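Local coordinates for protein 1,4-dihydroxy-2-naphthoyl-CoA hydrolase (Escherichia coli, PDB 4K49) that hydrolyses 1,4-dihydroxy-2-naphthoyl-CoA to 1,4-dihydroxy-2-naphthoate and CoA in menaquinone biosynthesis, and also acts on a wide range of other acyl-CoA thioesters, at residues His89-Arg94 with Arg124-Ser129; Leu24-Glu29 with Val59-Ser64. All coordinates share one frame; numbering follows the deposited sequence.

Contact 1 of 2, residues His89-Arg94 with Arg124-Ser129; sequences HVRSAR and RLCCSS. With HFQ (2,4-dihydroxyphenacyl coenzyme A), chain E.
Two consecutive amides, V90 N and R91 N, converge on the carbonyl of C126. V90 N lies 2.9 Å from C126 O in a bent bond (133° at the hydrogen), and R91 N makes a straighter one; both come from the same face of the carbonyl plane. A water ties C126 O to H89 ND1, while H89 NE2 bonds to E63 of the second subunit. A second water, in the plane of the R91 guanidinium, accepts from R91 NE and donates to L125 O.

Despite their like charges, R91 and R124 stack their guanidinium groups, planes 4° apart and centres 4.3 Å apart. The bend at chi3 of R91 (-65°) lets its group lie flat over R124 CD; D120 pairs with R124 NE. Apolar contact comes from V90, whose CG2 rests 3.9 Å from L125 CG, and from the aliphatic part of R91 against C126 SG.

On the ligand side, HFQ N8P donates to H89 O (2.7 Å) and HFQ OAP to V90 O, while HFQ C3P sits over a face of the H89 ring. C126 and C127 together oppose I118 in a classic beta bulge near the start of strand 125-135; beside it the end of strand 80-89 and the loop after it hold the pantetheine arm of the CoA ligand in this hotdog-fold thioesterase.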
ATOM      1  N   HIS A  89      10.357   4.974  -0.425  1.00  2.98           N
ATOM      2  CA  HIS A  89      10.448   4.982   1.028  1.00  3.51           C
ATOM      3  C   HIS A  89      11.781   5.610   1.440  1.00  3.72           C
ATOM      4  O   HIS A  89      12.808   4.928   1.491  1.00  4.63           O
ATOM      5  CB  HIS A  89      10.309   3.550   1.583  1.00  4.65           C
ATOM      6  CG  HIS A  89       9.058   2.842   1.135  1.00  4.98           C
ATOM      7  ND1 HIS A  89       7.793   3.327   1.396  1.00  5.88           N
ATOM      8  CD2 HIS A  89       8.883   1.678   0.460  1.00  2.89           C
ATOM      9  CE1 HIS A  89       6.891   2.501   0.889  1.00  7.01           C
ATOM     10  NE2 HIS A  89       7.525   1.486   0.322  1.00  4.56           N
ATOM     11  N   VAL A  90      11.769   6.916   1.710  1.00  6.76           N
ATOM     12  CA  VAL A  90      13.015   7.653   1.922  1.00  7.38           C
ATOM     13  C   VAL A  90      13.484   7.645   3.379  1.00  8.76           C
ATOM     14  O   VAL A  90      14.671   7.808   3.649  1.00  8.46           O
ATOM     15  CB  VAL A  90      12.936   9.118   1.403  1.00 13.27           C
ATOM     16  CG1 VAL A  90      12.481   9.158  -0.043  1.00 13.08           C
ATOM     17  CG2 VAL A  90      11.992   9.913   2.234  1.00 10.19           C
ATOM     18  N   ARG A  91      12.555   7.476   4.315  1.00  5.00           N
ATOM     19  CA  ARG A  91      12.908   7.414   5.733  1.00  7.50           C
ATOM     20  C   ARG A  91      11.895   6.572   6.480  1.00  8.04           C
ATOM     21  O   ARG A  91      10.691   6.647   6.213  1.00  4.98           O
ATOM     22  CB  ARG A  91      12.983   8.815   6.346  1.00  7.90           C
ATOM     23  CG  ARG A  91      13.222   8.820   7.861  1.00  8.45           C
ATOM     24  CD  ARG A  91      13.172  10.237   8.439  1.00  8.83           C
ATOM     25  NE  ARG A  91      14.271  11.054   7.930  1.00 16.69           N
ATOM     26  CZ  ARG A  91      15.491  11.079   8.463  1.00 25.75           C
ATOM     27  NH1 ARG A  91      16.429  11.847   7.931  1.00 26.98           N
ATOM     28  NH2 ARG A  91      15.773  10.335   9.526  1.00 25.24           N
ATOM     29  N   SER A  92      12.375   5.762   7.417  1.00  5.86           N
ATOM     30  CA  SER A  92      11.495   4.886   8.168  1.00  8.69           C
ATOM     31  C   SER A  92      10.821   5.660   9.300  1.00 10.36           C
ATOM     32  O   SER A  92      11.293   6.727   9.708  1.00  6.76           O
ATOM     33  CB  SER A  92      12.292   3.702   8.730  1.00 11.73           C
ATOM     34  OG  SER A  92      13.259   4.152   9.662  1.00 19.30           O
ATOM     35  N   ALA A  93       9.704   5.134   9.799  1.00  6.57           N
ATOM     36  CA  ALA A  93       9.060   5.679  10.997  1.00  9.07           C
ATOM     37  C   ALA A  93       8.751   4.521  11.938  1.00 11.78           C
ATOM     38  O   ALA A  93       8.561   3.392  11.483  1.00 12.10           O
ATOM     39  CB  ALA A  93       7.791   6.445  10.629  1.00 10.46           C
ATOM     40  N   ARG A  94       8.707   4.788  13.242  1.00  9.42           N
ATOM     41  CA  ARG A  94       8.572   3.722  14.234  1.00 12.36           C
ATOM     42  C   ARG A  94       7.443   3.969  15.230  1.00 10.43           C
ATOM     43  O   ARG A  94       6.981   3.036  15.890  1.00 17.11           O
ATOM     44  CB  ARG A  94       9.881   3.546  15.013  1.00 21.61           C
ATOM     45  CG  ARG A  94      11.058   2.959  14.229  1.00 20.29           C
ATOM     46  CD  ARG A  94      12.361   3.110  15.029  1.00 28.32           C
ATOM     47  NE  ARG A  94      13.467   2.326  14.475  1.00 36.56           N
ATOM     48  CZ  ARG A  94      14.220   2.713  13.450  1.00 36.56           C
ATOM     49  NH1 ARG A  94      13.987   3.875  12.851  1.00 42.21           N
ATOM     50  NH2 ARG A  94      15.202   1.935  13.015  1.00 41.09           N
ATOM     51  N   ARG A 124       9.934  15.563   8.698  1.00 10.56           N
ATOM     52  CA  ARG A 124      10.891  14.887   7.824  1.00  6.70           C
ATOM     53  C   ARG A 124      10.163  14.025   6.820  1.00  9.28           C
ATOM     54  O   ARG A 124       9.274  13.246   7.181  1.00  6.10           O
ATOM     55  CB  ARG A 124      11.860  14.019   8.626  1.00  8.98           C
ATOM     56  CG  ARG A 124      12.750  14.812   9.580  1.00 13.02           C
ATOM     57  CD  ARG A 124      13.713  13.900  10.317  1.00 14.60           C
ATOM     58  NE  ARG A 124      13.004  12.911  11.124  1.00 15.60           N
ATOM     59  CZ  ARG A 124      13.555  12.208  12.104  1.00 20.27           C
ATOM     60  NH1 ARG A 124      12.826  11.330  12.780  1.00 22.05           N
ATOM     61  NH2 ARG A 124      14.832  12.388  12.418  1.00 20.79           N
ATOM     62  N   LEU A 125      10.557  14.148   5.558  1.00 10.68           N
ATOM     63  CA  LEU A 125       9.934  13.362   4.499  1.00  7.42           C
ATOM     64  C   LEU A 125      10.221  11.872   4.702  1.00  6.63           C
ATOM     65  O   LEU A 125      11.370  11.476   4.906  1.00  8.03           O
ATOM     66  CB  LEU A 125      10.440  13.840   3.140  1.00  6.32           C
ATOM     67  CG  LEU A 125       9.826  13.135   1.937  1.00  4.69           C
ATOM     68  CD1 LEU A 125       8.336  13.459   1.807  1.00  4.82           C
ATOM     69  CD2 LEU A 125      10.588  13.520   0.692  1.00  5.78           C
ATOM     70  N   CYS A 126       9.168  11.056   4.686  1.00  5.38           N
ATOM     71  CA  CYS A 126       9.322   9.611   4.869  1.00  4.15           C
ATOM     72  C   CYS A 126       8.935   8.802   3.632  1.00  6.93           C
ATOM     73  O   CYS A 126       9.495   7.730   3.374  1.00  6.26           O
ATOM     74  CB  CYS A 126       8.527   9.137   6.087  1.00  7.41           C
ATOM     75  SG  CYS A 126       9.274   9.649   7.659  1.00  9.78           S
ATOM     76  N   CYS A 127       7.964   9.315   2.884  1.00  3.85           N
ATOM     77  CA  CYS A 127       7.499   8.641   1.679  1.00  4.52           C
ATOM     78  C   CYS A 127       7.097   9.687   0.664  1.00  6.14           C
ATOM     79  O   CYS A 127       6.361  10.629   0.982  1.00  4.23           O
ATOM     80  CB  CYS A 127       6.305   7.725   1.984  1.00  5.73           C
ATOM     81  SG  CYS A 127       5.739   6.726   0.559  1.00  4.62           S
ATOM     82  N   SER A 128       7.604   9.529  -0.554  1.00  3.80           N
ATOM     83  CA  SER A 128       7.184  10.362  -1.675  1.00  7.49           C
ATOM     84  C   SER A 128       6.476   9.451  -2.669  1.00  4.54           C
ATOM     85  O   SER A 128       7.058   8.464  -3.137  1.00  3.01           O
ATOM     86  CB  SER A 128       8.396  11.010  -2.326  1.00  4.66           C
ATOM     87  OG  SER A 128       8.027  11.792  -3.453  1.00  6.69           O
ATOM     88  N   SER A 129       5.223   9.779  -2.981  1.00  5.42           N
ATOM     89  CA  SER A 129       4.366   8.908  -3.788  1.00  3.05           C
ATOM     90  C   SER A 129       3.675   9.664  -4.910  1.00  3.74           C
ATOM     91  O   SER A 129       3.358  10.852  -4.779  1.00  3.60           O
ATOM     92  CB  SER A 129       3.303   8.256  -2.897  1.00  3.72           C
ATOM     93  OG  SER A 129       2.427   7.447  -3.660  1.00  9.25           O
TER
HETATM   94  CB  HFQ E 201       9.473  -2.787   3.922  1.00  8.15           C
HETATM   95  N1A HFQ E 201      20.912  -1.479  10.073  1.00 44.75           N
HETATM   96  O1A HFQ E 201      22.557   6.655   5.070  1.00 21.48           O
HETATM   97  P1A HFQ E 201      21.120   6.101   4.851  1.00 25.10           P
HETATM   98  C1B HFQ E 201       8.221  -3.444   4.582  1.00 11.86           C
HETATM   99  O1B HFQ E 201       7.166  -2.752   4.750  1.00  7.74           O
HETATM  100  C1D HFQ E 201      19.718   3.211   8.917  1.00 37.25           C
HETATM  101  S1P HFQ E 201      10.508  -1.845   5.043  1.00  8.18           S
HETATM  102  C2A HFQ E 201      19.822  -0.770  10.410  1.00 45.65           C
HETATM  103  O2A HFQ E 201      20.203   7.205   4.302  1.00 20.50           O
HETATM  104  P2A HFQ E 201      20.828   5.048   2.359  1.00 15.65           P
HETATM  105  C2B HFQ E 201       8.208  -4.848   5.052  1.00  6.72           C
HETATM  106  O2B HFQ E 201       7.916  -8.793   6.347  1.00 11.79           O
HETATM  107  C2D HFQ E 201      20.582   4.254   9.283  1.00 39.02           C
HETATM  108  O2D HFQ E 201      20.871   4.259  10.682  1.00 48.50           O
HETATM  109  C2P HFQ E 201       9.670  -0.330   5.442  1.00  5.30           C
HETATM  110  N3A HFQ E 201      19.671   0.503  10.000  1.00 43.55           N
HETATM  111  O3A HFQ E 201      21.169   4.891   3.897  1.00 17.53           O
HETATM  112  C3B HFQ E 201       6.968  -5.478   5.114  1.00  4.37           C
HETATM  113  O3B HFQ E 201      10.605  -4.947   5.359  1.00  9.60           O
HETATM  114  C3D HFQ E 201      19.980   5.481   8.856  1.00 33.48           C
HETATM  115  O3D HFQ E 201      19.438   6.218   9.977  1.00 55.26           O
HETATM  116  P3D HFQ E 201      19.840   7.800  10.184  1.00 65.94           P
HETATM  117  C3P HFQ E 201       9.605   0.685   4.350  1.00  4.73           C
HETATM  118  C4A HFQ E 201      20.621   1.090   9.236  1.00 40.43           C
HETATM  119  O4A HFQ E 201      21.736   6.035   1.774  1.00 11.87           O
HETATM  120  C4B HFQ E 201       6.874  -6.771   5.546  1.00  7.61           C
HETATM  121  C4D HFQ E 201      18.950   5.137   7.915  1.00 35.84           C
HETATM  122  O4D HFQ E 201      19.003   3.687   7.784  1.00 36.88           O
HETATM  123  N4P HFQ E 201      10.842   1.114   3.933  1.00  6.19           N
HETATM  124  C5A HFQ E 201      21.766   0.389   8.865  1.00 36.26           C
HETATM  125  O5A HFQ E 201      21.037   3.660   1.712  1.00 11.85           O
HETATM  126  C5B HFQ E 201       8.029  -7.475   5.919  1.00  6.69           C
HETATM  127  C5D HFQ E 201      19.280   5.754   6.623  1.00 22.91           C
HETATM  128  O5D HFQ E 201      20.581   5.566   6.225  1.00 21.54           O
HETATM  129  C5P HFQ E 201      11.615   1.941   4.787  1.00  9.50           C
HETATM  130  O5P HFQ E 201      11.159   2.316   5.928  1.00  5.59           O
HETATM  131  C6A HFQ E 201      21.896  -0.948   9.314  1.00 32.32           C
HETATM  132  N6A HFQ E 201      23.054  -1.736   8.970  1.00 37.60           N
HETATM  133  O6A HFQ E 201      19.325   5.443   2.181  1.00 15.56           O
HETATM  134  C6B HFQ E 201       9.279  -6.848   5.855  1.00 10.88           C
HETATM  135  C6P HFQ E 201      12.975   2.431   4.355  1.00  5.58           C
HETATM  136  N7A HFQ E 201      22.529   1.241   8.101  1.00 39.87           N
HETATM  137  O7A HFQ E 201      21.359   8.044   9.682  1.00 59.26           O
HETATM  138  C7B HFQ E 201       9.365  -5.543   5.431  1.00  8.41           C
HETATM  139  C7P HFQ E 201      13.195   3.933   4.602  1.00  6.20           C
HETATM  140  C8A HFQ E 201      21.894   2.426   8.001  1.00 43.78           C
HETATM  141  O8A HFQ E 201      18.924   8.634   9.424  1.00 51.13           O
HETATM  142  N8P HFQ E 201      14.258   4.517   3.784  1.00  5.32           N
HETATM  143  N9A HFQ E 201      20.733   2.332   8.683  1.00 45.91           N
HETATM  144  O9A HFQ E 201      19.729   8.162  11.670  1.00 67.77           O
HETATM  145  C9P HFQ E 201      15.650   4.417   4.260  1.00 13.11           C
HETATM  146  O9P HFQ E 201      15.869   3.891   5.293  1.00 13.37           O
HETATM  147  CAP HFQ E 201      16.746   4.999   3.377  1.00  8.53           C
HETATM  148  OAP HFQ E 201      16.158   5.840   2.436  1.00 10.79           O
HETATM  149  CBP HFQ E 201      17.476   3.892   2.587  1.00 15.60           C
HETATM  150  CCP HFQ E 201      18.435   4.514   1.649  1.00  9.18           C
HETATM  151  CDP HFQ E 201      18.206   2.919   3.528  1.00 10.86           C
HETATM  152  CEP HFQ E 201      16.471   3.123   1.831  1.00 18.22           C
HETATM  153  O   HOH W   1       8.034   5.169   3.708  1.00 14.60           O
HETATM  154  O   HOH W   2      13.821  12.467   5.417  1.00  7.35           O

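Contact 2 of 2, residues Leu24-Glu29 with Val59-Ser64; sequences LDIRFE and VVLAES. With HFQ (2,4-dihydroxyphenacyl coenzyme A), chain F.
I26 sets CG1 anti to its carbonyl carbon (chi1 -65°) and CG2 anti to its backbone N, and the two branches reach different residues of helix 55-72. With chi2 extended at 175°, CD1 reaches V60 and S64, standing 4.0 Å from V60 CG1. The CG2 branch instead meets the tip of L61, 3.7 Å from L61 CD1. L24, two residues earlier, crosses the side chain of V60 at about a right angle, with L24 CD1 3.7 Å from V60 CG1. The CG1 methyl of V60 thus touches both L24 and I26. F28 approaches farther along the helix, presenting its ring edge to the backbone, with F28 CZ 4.1 Å from S64 O.

The hydroxyl of S64 is satisfied within the helix and across the dimer. S64 OG turns back to donate to V60 O (2.6 Å) from above the carbonyl plane, while S64 N reaches the same oxygen from the opposite face. H54 of the second subunit is a further partner of S64 OG.

E63, the inferred nucleophile or proton acceptor, projects to the ligand side, where E63 OE2 lies 3.3 Å from HFQ CB and E63 OE1 is hydrogen-bonded to H89 of the second subunit. An alanine here would probably leave that histidine without its carboxylate mate and open a gap beside the phenacyl group.

D25 is the C-prime residue of a Schellman motif that ends helix 20-23 and turns the chain into strand 27-31. The apolar side chains on both sides of this turn, L24 before it and I26 and F28 after it, lie against the long central helix of the hotdog fold, whose ligand side carries the active-site carboxylate.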
ATOM      1  N   LEU A  24      -7.482   1.710   9.635  1.00  4.46           N
ATOM      2  CA  LEU A  24      -6.118   2.152   9.896  1.00  1.86           C
ATOM      3  C   LEU A  24      -6.073   3.505  10.592  1.00  3.84           C
ATOM      4  O   LEU A  24      -4.985   4.072  10.747  1.00  5.16           O
ATOM      5  CB  LEU A  24      -5.290   2.210   8.604  1.00  3.30           C
ATOM      6  CG  LEU A  24      -5.178   0.918   7.796  1.00  3.39           C
ATOM      7  CD1 LEU A  24      -4.207   1.097   6.648  1.00  5.58           C
ATOM      8  CD2 LEU A  24      -4.732  -0.219   8.691  1.00  5.04           C
ATOM      9  N   ASP A  25      -7.236   4.002  11.022  1.00  4.07           N
ATOM     10  CA  ASP A  25      -7.327   5.294  11.714  1.00  8.41           C
ATOM     11  C   ASP A  25      -6.719   6.402  10.862  1.00  4.08           C
ATOM     12  O   ASP A  25      -6.016   7.287  11.361  1.00  5.85           O
ATOM     13  CB  ASP A  25      -6.646   5.240  13.088  1.00  6.59           C
ATOM     14  CG  ASP A  25      -6.933   6.469  13.935  1.00 14.13           C
ATOM     15  OD1 ASP A  25      -8.052   7.011  13.844  1.00 12.31           O
ATOM     16  OD2 ASP A  25      -6.030   6.900  14.685  1.00 13.46           O
ATOM     17  N   ILE A  26      -6.977   6.339   9.564  1.00  2.49           N
ATOM     18  CA  ILE A  26      -6.590   7.433   8.687  1.00  4.58           C
ATOM     19  C   ILE A  26      -7.581   8.577   8.873  1.00  6.37           C
ATOM     20  O   ILE A  26      -8.793   8.394   8.741  1.00  4.84           O
ATOM     21  CB  ILE A  26      -6.482   6.975   7.217  1.00  5.97           C
ATOM     22  CG1 ILE A  26      -5.326   5.964   7.097  1.00  3.26           C
ATOM     23  CG2 ILE A  26      -6.238   8.172   6.314  1.00  3.82           C
ATOM     24  CD1 ILE A  26      -5.163   5.329   5.714  1.00  6.59           C
ATOM     25  N   ARG A  27      -7.060   9.750   9.221  1.00  5.75           N
ATOM     26  CA  ARG A  27      -7.904  10.894   9.556  1.00  6.86           C
ATOM     27  C   ARG A  27      -7.577  12.078   8.671  1.00  6.56           C
ATOM     28  O   ARG A  27      -6.455  12.595   8.694  1.00  7.16           O
ATOM     29  CB  ARG A  27      -7.693  11.320  11.018  1.00  8.81           C
ATOM     30  CG  ARG A  27      -8.043  10.262  12.048  1.00 18.23           C
ATOM     31  CD  ARG A  27      -9.483   9.795  11.903  1.00 24.30           C
ATOM     32  NE  ARG A  27     -10.451  10.840  12.232  1.00 26.79           N
ATOM     33  CZ  ARG A  27     -11.757  10.741  12.001  1.00 22.91           C
ATOM     34  NH1 ARG A  27     -12.243   9.645  11.435  1.00 21.93           N
ATOM     35  NH2 ARG A  27     -12.576  11.738  12.330  1.00 21.33           N
ATOM     36  N   PHE A  28      -8.559  12.529   7.905  1.00  6.90           N
ATOM     37  CA  PHE A  28      -8.365  13.756   7.151  1.00  8.59           C
ATOM     38  C   PHE A  28      -8.441  14.943   8.090  1.00  9.30           C
ATOM     39  O   PHE A  28      -9.367  15.059   8.906  1.00  8.31           O
ATOM     40  CB  PHE A  28      -9.368  13.844   6.007  1.00  4.55           C
ATOM     41  CG  PHE A  28      -9.117  12.826   4.943  1.00  8.45           C
ATOM     42  CD1 PHE A  28      -9.564  11.516   5.104  1.00  9.70           C
ATOM     43  CD2 PHE A  28      -8.410  13.165   3.793  1.00  8.12           C
ATOM     44  CE1 PHE A  28      -9.313  10.557   4.133  1.00  8.45           C
ATOM     45  CE2 PHE A  28      -8.155  12.207   2.814  1.00  7.26           C
ATOM     46  CZ  PHE A  28      -8.606  10.904   2.989  1.00  8.42           C
ATOM     47  N   GLU A  29      -7.439  15.807   7.994  1.00  5.57           N
ATOM     48  CA  GLU A  29      -7.307  16.903   8.940  1.00 10.59           C
ATOM     49  C   GLU A  29      -7.397  18.283   8.288  1.00 10.94           C
ATOM     50  O   GLU A  29      -7.669  19.261   8.970  1.00  7.76           O
ATOM     51  CB  GLU A  29      -6.024  16.744   9.772  1.00 14.84           C
ATOM     52  CG  GLU A  29      -6.083  15.540  10.736  1.00 18.65           C
ATOM     53  CD  GLU A  29      -4.827  15.364  11.563  1.00 23.58           C
ATOM     54  OE1 GLU A  29      -4.051  16.336  11.683  1.00 33.16           O
ATOM     55  OE2 GLU A  29      -4.615  14.244  12.090  1.00 14.86           O
ATOM     56  N   VAL A  59       1.721   3.522   1.458  1.00  3.55           N
ATOM     57  CA  VAL A  59       1.036   3.578   0.179  1.00  2.34           C
ATOM     58  C   VAL A  59      -0.486   3.571   0.362  1.00  1.58           C
ATOM     59  O   VAL A  59      -1.213   4.170  -0.431  1.00  4.99           O
ATOM     60  CB  VAL A  59       1.518   2.457  -0.758  1.00  2.21           C
ATOM     61  CG1 VAL A  59       0.784   2.519  -2.111  1.00  0.74           C
ATOM     62  CG2 VAL A  59       3.018   2.578  -0.964  1.00  3.69           C
ATOM     63  N   VAL A  60      -0.979   2.926   1.414  1.00  1.48           N
ATOM     64  CA  VAL A  60      -2.419   2.975   1.669  1.00  1.75           C
ATOM     65  C   VAL A  60      -2.834   4.423   1.941  1.00  3.88           C
ATOM     66  O   VAL A  60      -3.835   4.930   1.396  1.00  1.80           O
ATOM     67  CB  VAL A  60      -2.839   2.081   2.846  1.00  2.45           C
ATOM     68  CG1 VAL A  60      -4.296   2.338   3.194  1.00  1.04           C
ATOM     69  CG2 VAL A  60      -2.659   0.600   2.488  1.00  1.92           C
ATOM     70  N   LEU A  61      -2.043   5.099   2.756  1.00  1.33           N
ATOM     71  CA  LEU A  61      -2.298   6.515   3.029  1.00  1.86           C
ATOM     72  C   LEU A  61      -2.252   7.343   1.746  1.00  3.47           C
ATOM     73  O   LEU A  61      -3.146   8.141   1.493  1.00  1.04           O
ATOM     74  CB  LEU A  61      -1.285   7.046   4.041  1.00  1.07           C
ATOM     75  CG  LEU A  61      -1.439   8.519   4.434  1.00  4.70           C
ATOM     76  CD1 LEU A  61      -2.815   8.836   5.043  1.00  1.93           C
ATOM     77  CD2 LEU A  61      -0.325   8.885   5.378  1.00  1.38           C
ATOM     78  N   ALA A  62      -1.212   7.152   0.934  1.00  1.02           N
ATOM     79  CA  ALA A  62      -1.095   7.908  -0.311  1.00  1.87           C
ATOM     80  C   ALA A  62      -2.268   7.642  -1.253  1.00  4.15           C
ATOM     81  O   ALA A  62      -2.859   8.575  -1.809  1.00  3.37           O
ATOM     82  CB  ALA A  62       0.229   7.604  -0.997  1.00  1.20           C
ATOM     83  N   GLU A  63      -2.616   6.377  -1.451  1.00  3.32           N
ATOM     84  CA  GLU A  63      -3.705   6.097  -2.373  1.00  4.05           C
ATOM     85  C   GLU A  63      -5.057   6.547  -1.800  1.00  4.89           C
ATOM     86  O   GLU A  63      -5.930   6.964  -2.552  1.00  3.55           O
ATOM     87  CB  GLU A  63      -3.736   4.628  -2.809  1.00  3.66           C
ATOM     88  CG  GLU A  63      -4.775   4.393  -3.918  1.00  6.08           C
ATOM     89  CD  GLU A  63      -4.447   3.238  -4.833  1.00  5.37           C
ATOM     90  OE1 GLU A  63      -3.306   2.728  -4.814  1.00  6.16           O
ATOM     91  OE2 GLU A  63      -5.347   2.829  -5.588  1.00  8.69           O
ATOM     92  N   SER A  64      -5.220   6.498  -0.478  1.00  3.48           N
ATOM     93  CA  SER A  64      -6.456   6.981   0.150  1.00  1.84           C
ATOM     94  C   SER A  64      -6.658   8.481  -0.070  1.00  3.82           C
ATOM     95  O   SER A  64      -7.752   8.925  -0.447  1.00  5.86           O
ATOM     96  CB  SER A  64      -6.459   6.700   1.661  1.00  4.02           C
ATOM     97  OG  SER A  64      -6.390   5.310   1.941  1.00  4.98           O
TER
HETATM   98  CB  HFQ F 201      -8.562   3.436  -5.461  1.00  7.18           C
HETATM   99  N1A HFQ F 201     -16.631   0.186 -14.852  1.00 28.17           N
HETATM  100  O1A HFQ F 201     -10.214  -3.750 -20.836  1.00 15.47           O
HETATM  101  P1A HFQ F 201      -9.694  -3.904 -19.396  1.00 19.09           P
HETATM  102  C1B HFQ F 201      -8.662   3.309  -3.911  1.00  6.64           C
HETATM  103  O1B HFQ F 201      -8.081   2.329  -3.342  1.00  3.16           O
HETATM  104  C1D HFQ F 201     -13.986  -3.564 -16.643  1.00 18.09           C
HETATM  105  S1P HFQ F 201      -9.717   2.348  -6.282  1.00  6.04           S
HETATM  106  C2A HFQ F 201     -16.456  -1.050 -14.359  1.00 25.58           C
HETATM  107  O2A HFQ F 201      -8.971  -5.251 -19.228  1.00 25.58           O
HETATM  108  P2A HFQ F 201      -9.136  -1.224 -19.085  1.00 18.96           P
HETATM  109  C2B HFQ F 201      -9.433   4.275  -3.095  1.00  6.82           C
HETATM  110  O2B HFQ F 201     -11.458   6.958  -0.659  1.00 13.54           O
HETATM  111  C2D HFQ F 201     -13.855  -4.148 -17.917  1.00 25.35           C
HETATM  112  O2D HFQ F 201     -15.113  -4.505 -18.505  1.00 18.81           O
HETATM  113  C2P HFQ F 201      -9.148   0.683  -6.048  1.00  3.70           C
HETATM  114  N3A HFQ F 201     -15.684  -1.945 -15.001  1.00 25.86           N
HETATM  115  O3A HFQ F 201      -8.705  -2.755 -19.043  1.00 16.53           O
HETATM  116  C3B HFQ F 201      -9.052   4.429  -1.755  1.00  6.54           C
HETATM  117  O3B HFQ F 201     -10.913   4.905  -4.928  1.00  9.91           O
HETATM  118  C3D HFQ F 201     -13.125  -5.347 -17.631  1.00 14.06           C
HETATM  119  O3D HFQ F 201     -14.055  -6.240 -16.963  1.00 21.52           O
HETATM  120  P3D HFQ F 201     -14.485  -7.690 -17.614  1.00 24.22           P
HETATM  121  C3P HFQ F 201      -7.971   0.247  -6.863  1.00  4.07           C
HETATM  122  C4A HFQ F 201     -15.074  -1.608 -16.162  1.00 20.45           C
HETATM  123  O4A HFQ F 201      -7.965  -0.407 -19.380  1.00 20.74           O
HETATM  124  C4B HFQ F 201      -9.729   5.314  -0.957  1.00  6.74           C
HETATM  125  C4D HFQ F 201     -12.161  -4.938 -16.645  1.00 20.81           C
HETATM  126  O4D HFQ F 201     -12.701  -3.721 -16.057  1.00 15.89           O
HETATM  127  N4P HFQ F 201      -8.072   0.438  -8.223  1.00  4.03           N
HETATM  128  C5A HFQ F 201     -15.231  -0.343 -16.705  1.00 20.07           C
HETATM  129  O5A HFQ F 201     -10.188  -0.951 -20.165  1.00 22.00           O
HETATM  130  C5B HFQ F 201     -10.790   6.060  -1.479  1.00  5.19           C
HETATM  131  C5D HFQ F 201     -10.877  -4.657 -17.299  1.00 12.73           C
HETATM  132  O5D HFQ F 201     -10.899  -3.831 -18.397  1.00 19.85           O
HETATM  133  C5P HFQ F 201      -8.959  -0.336  -9.012  1.00  9.35           C
HETATM  134  O5P HFQ F 201      -9.686  -1.251  -8.477  1.00  4.36           O
HETATM  135  C6A HFQ F 201     -16.049   0.579 -16.006  1.00 21.28           C
HETATM  136  N6A HFQ F 201     -16.249   1.915 -16.515  1.00 20.29           N
HETATM  137  O6A HFQ F 201      -9.735  -0.905 -17.683  1.00 11.54           O
HETATM  138  C6B HFQ F 201     -11.176   5.911  -2.817  1.00  9.88           C
HETATM  139  C6P HFQ F 201      -9.061  -0.119 -10.502  1.00  3.36           C
HETATM  140  N7A HFQ F 201     -14.491  -0.310 -17.862  1.00 14.53           N
HETATM  141  O7A HFQ F 201     -15.779  -7.452 -18.546  1.00 32.67           O
HETATM  142  C7B HFQ F 201     -10.506   5.024  -3.615  1.00  8.93           C
HETATM  143  C7P HFQ F 201      -8.801  -1.431 -11.257  1.00  7.13           C
HETATM  144  C8A HFQ F 201     -13.905  -1.505 -18.050  1.00 20.00           C
HETATM  145  O8A HFQ F 201     -13.400  -8.227 -18.415  1.00 21.04           O
HETATM  146  N8P HFQ F 201      -8.575  -1.302 -12.685  1.00  3.04           N
HETATM  147  N9A HFQ F 201     -14.267  -2.291 -17.017  1.00 23.63           N
HETATM  148  O9A HFQ F 201     -14.838  -8.654 -16.473  1.00 17.63           O
HETATM  149  C9P HFQ F 201      -9.738  -1.248 -13.577  1.00  8.86           C
HETATM  150  O9P HFQ F 201     -10.822  -1.307 -13.117  1.00  8.78           O
HETATM  151  CAP HFQ F 201      -9.461  -1.116 -15.065  1.00  9.33           C
HETATM  152  OAP HFQ F 201      -8.082  -1.074 -15.289  1.00  8.52           O
HETATM  153  CBP HFQ F 201     -10.085   0.161 -15.637  1.00 10.72           C
HETATM  154  CCP HFQ F 201      -9.567   0.276 -17.003  1.00  9.71           C
HETATM  155  CDP HFQ F 201     -11.618   0.004 -15.665  1.00 10.93           C
HETATM  156  CEP HFQ F 201      -9.682   1.323 -14.821  1.00  9.11           C

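How the contacts relate
The centres of contacts 1 and 2 are 14 Å apart, and both reach the same curved sheet. They meet directly where S129 OG of contact 1 packs 3.5 Å from A62 CB of contact 2, strand 125-135 against helix 55-72, and where H89 CE1 lies 4.3 Å from V59 CG2. Within one chain they serve different ligand copies: residues 89-92 hold the pantetheine arm of one HFQ, whereas E63 and S64 border the phenacyl end of the other. The dimer joins them, because E63 of each subunit is hydrogen-bonded to H89 of its mate. Each active site is therefore composite, with the helix of contact 2 facing the 89-94 loop of the second subunit.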